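Local coordinates for acyl-CoA dehydrogenase domain protein Tcur3481 (Thermomonospora curvata, PDB 6WY9) that probably acts as an FAD-dependent acyl-CoA dehydrogenase and binds the reduced flavin cofactor in this structure, at residues L95-H100 / A214-T219. Residues are numbered along the deposited sequence; the frame is centred on the assembly and turned at random.
Sequences LAIAEH and AALPWT
His-100 points the edge of its imidazole at the indole face of Trp-218 in an edge-to-face pair, ring planes 67° apart and His-100 NE2 3.0 Å from CG of Trp-218. The indole is a knob in a hole among Leu-95, Ala-96, Glu-99 and His-100 of helix 87-100. CB of Glu-99 makes a CH-pi contact over the six-membered ring of Trp-218, on the face His-100 meets, and Trp-218 CH2 lies 4.1 Å from Leu-95 CB. The imidazole is sandwiched: CA of Ala-215 sits 3.7 Å above one face, over the centre, and CG of Glu-99 lies near the rim of the other. In the imidazole plane, a water hydrogen-bonded to His-100 ND1 (2.9 Å) also accepts from Ala-214 N, at the N-cap of helix 215-248. Were Trp-218 an alanine, the His-100 edge would probably lose its aromatic partner and a gap would open beside Leu-95 and Glu-99. OG1 of Thr-219, anti to the carbonyl carbon (chi1 -61°), donates a hydrogen bond to Ala-215 O one turn back and meets CB of Ala-96. Leu-164 and Leu-175 of the beta-sheet pack against Ala-96 and Ala-215. This is interhelical knob-into-hole packing, joining the N-terminal helical domain to the start of the C-terminal one in the acyl-CoA dehydrogenase fold.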
loop_
_atom_site.group_PDB
_atom_site.type_symbol
_atom_site.label_atom_id
_atom_site.label_comp_id
_atom_site.label_asym_id
_atom_site.label_seq_id
_atom_site.Cartn_x
_atom_site.Cartn_y
_atom_site.Cartn_z
ATOM N N LEU B 95 34.857 7.804 -9.541
ATOM C CA LEU B 95 35.034 7.809 -8.093
ATOM C C LEU B 95 35.597 6.482 -7.593
ATOM O O LEU B 95 36.417 6.466 -6.669
ATOM C CB LEU B 95 33.705 8.141 -7.404
ATOM C CG LEU B 95 33.224 9.589 -7.497
ATOM C CD1 LEU B 95 31.853 9.730 -6.736
ATOM C CD2 LEU B 95 34.267 10.491 -6.900
ATOM N N ALA B 96 35.189 5.357 -8.194
ATOM C CA ALA B 96 35.808 4.070 -7.857
ATOM C C ALA B 96 37.297 4.076 -8.180
ATOM O O ALA B 96 38.114 3.527 -7.421
ATOM C CB ALA B 96 35.121 2.930 -8.608
ATOM N N ILE B 97 37.673 4.669 -9.319
ATOM C CA ILE B 97 39.097 4.730 -9.657
ATOM C C ILE B 97 39.822 5.641 -8.687
ATOM O O ILE B 97 40.958 5.366 -8.257
ATOM C CB ILE B 97 39.299 5.199 -11.110
ATOM C CG1 ILE B 97 38.849 4.096 -12.071
ATOM C CG2 ILE B 97 40.794 5.542 -11.343
ATOM C CD1 ILE B 97 38.550 4.589 -13.489
ATOM N N ALA B 98 39.198 6.769 -8.369
ATOM C CA ALA B 98 39.862 7.746 -7.522
ATOM C C ALA B 98 40.142 7.148 -6.159
ATOM O O ALA B 98 41.212 7.359 -5.591
ATOM C CB ALA B 98 39.004 9.005 -7.406
ATOM N N GLU B 99 39.219 6.343 -5.647
ATOM C CA GLU B 99 39.347 5.851 -4.293
ATOM C C GLU B 99 39.974 4.469 -4.197
ATOM O O GLU B 99 40.429 4.094 -3.113
ATOM C CB GLU B 99 37.967 5.830 -3.627
ATOM C CG GLU B 99 38.035 5.522 -2.134
ATOM C CD GLU B 99 38.283 6.748 -1.245
ATOM O OE1 GLU B 99 38.388 6.563 -0.012
ATOM O OE2 GLU B 99 38.350 7.884 -1.766
ATOM N N HIS B 100 39.984 3.688 -5.280
ATOM C CA HIS B 100 40.459 2.308 -5.216
ATOM C C HIS B 100 41.392 1.933 -6.353
ATOM O O HIS B 100 41.842 0.779 -6.404
ATOM C CB HIS B 100 39.287 1.326 -5.216
ATOM C CG HIS B 100 38.329 1.532 -4.087
ATOM N ND1 HIS B 100 38.532 0.994 -2.830
ATOM C CD2 HIS B 100 37.173 2.226 -4.021
ATOM C CE1 HIS B 100 37.526 1.342 -2.045
ATOM N NE2 HIS B 100 36.689 2.086 -2.746
ATOM N N ALA B 214 38.694 -3.502 -1.747
ATOM C CA ALA B 214 37.402 -3.018 -1.288
ATOM C C ALA B 214 36.584 -2.357 -2.404
ATOM O O ALA B 214 35.503 -1.830 -2.137
ATOM C CB ALA B 214 37.604 -2.044 -0.123
ATOM N N ALA B 215 37.056 -2.403 -3.653
ATOM C CA ALA B 215 36.423 -1.614 -4.704
ATOM C C ALA B 215 34.987 -2.046 -4.963
ATOM O O ALA B 215 34.120 -1.196 -5.191
ATOM C CB ALA B 215 37.226 -1.694 -5.999
ATOM N N LEU B 216 34.719 -3.358 -4.949
ATOM C CA LEU B 216 33.383 -3.823 -5.384
ATOM C C LEU B 216 32.307 -3.396 -4.407
ATOM O O LEU B 216 31.346 -2.719 -4.826
ATOM C CB LEU B 216 33.389 -5.342 -5.585
ATOM C CG LEU B 216 31.981 -5.855 -5.979
ATOM C CD1 LEU B 216 31.403 -5.092 -7.144
ATOM C CD2 LEU B 216 31.922 -7.373 -6.287
ATOM N N PRO B 217 32.369 -3.750 -3.118
ATOM C CA PRO B 217 31.272 -3.328 -2.225
ATOM C C PRO B 217 31.181 -1.817 -2.125
ATOM O O PRO B 217 30.079 -1.275 -2.028
ATOM C CB PRO B 217 31.613 -3.980 -0.871
ATOM C CG PRO B 217 33.010 -4.642 -1.052
ATOM C CD PRO B 217 33.541 -4.279 -2.394
ATOM N N TRP B 218 32.322 -1.114 -2.160
ATOM C CA TRP B 218 32.287 0.346 -2.163
ATOM C C TRP B 218 31.552 0.879 -3.392
ATOM O O TRP B 218 30.702 1.784 -3.302
ATOM C CB TRP B 218 33.707 0.876 -2.124
ATOM C CG TRP B 218 33.825 2.290 -1.824
ATOM C CD1 TRP B 218 33.959 2.853 -0.590
ATOM C CD2 TRP B 218 33.892 3.359 -2.769
ATOM N NE1 TRP B 218 34.088 4.217 -0.706
ATOM C CE2 TRP B 218 34.050 4.553 -2.035
ATOM C CE3 TRP B 218 33.826 3.426 -4.161
ATOM C CZ2 TRP B 218 34.148 5.801 -2.648
ATOM C CZ3 TRP B 218 33.926 4.673 -4.770
ATOM C CH2 TRP B 218 34.092 5.838 -4.012
ATOM N N THR B 219 31.887 0.344 -4.558
ATOM C CA THR B 219 31.270 0.854 -5.768
ATOM C C THR B 219 29.771 0.558 -5.777
ATOM O O THR B 219 28.975 1.385 -6.227
ATOM C CB THR B 219 31.983 0.277 -6.996
ATOM O OG1 THR B 219 33.343 0.692 -6.967
ATOM C CG2 THR B 219 31.363 0.824 -8.282
HETATM O O HOH W 1 40.349 -1.171 -2.176
#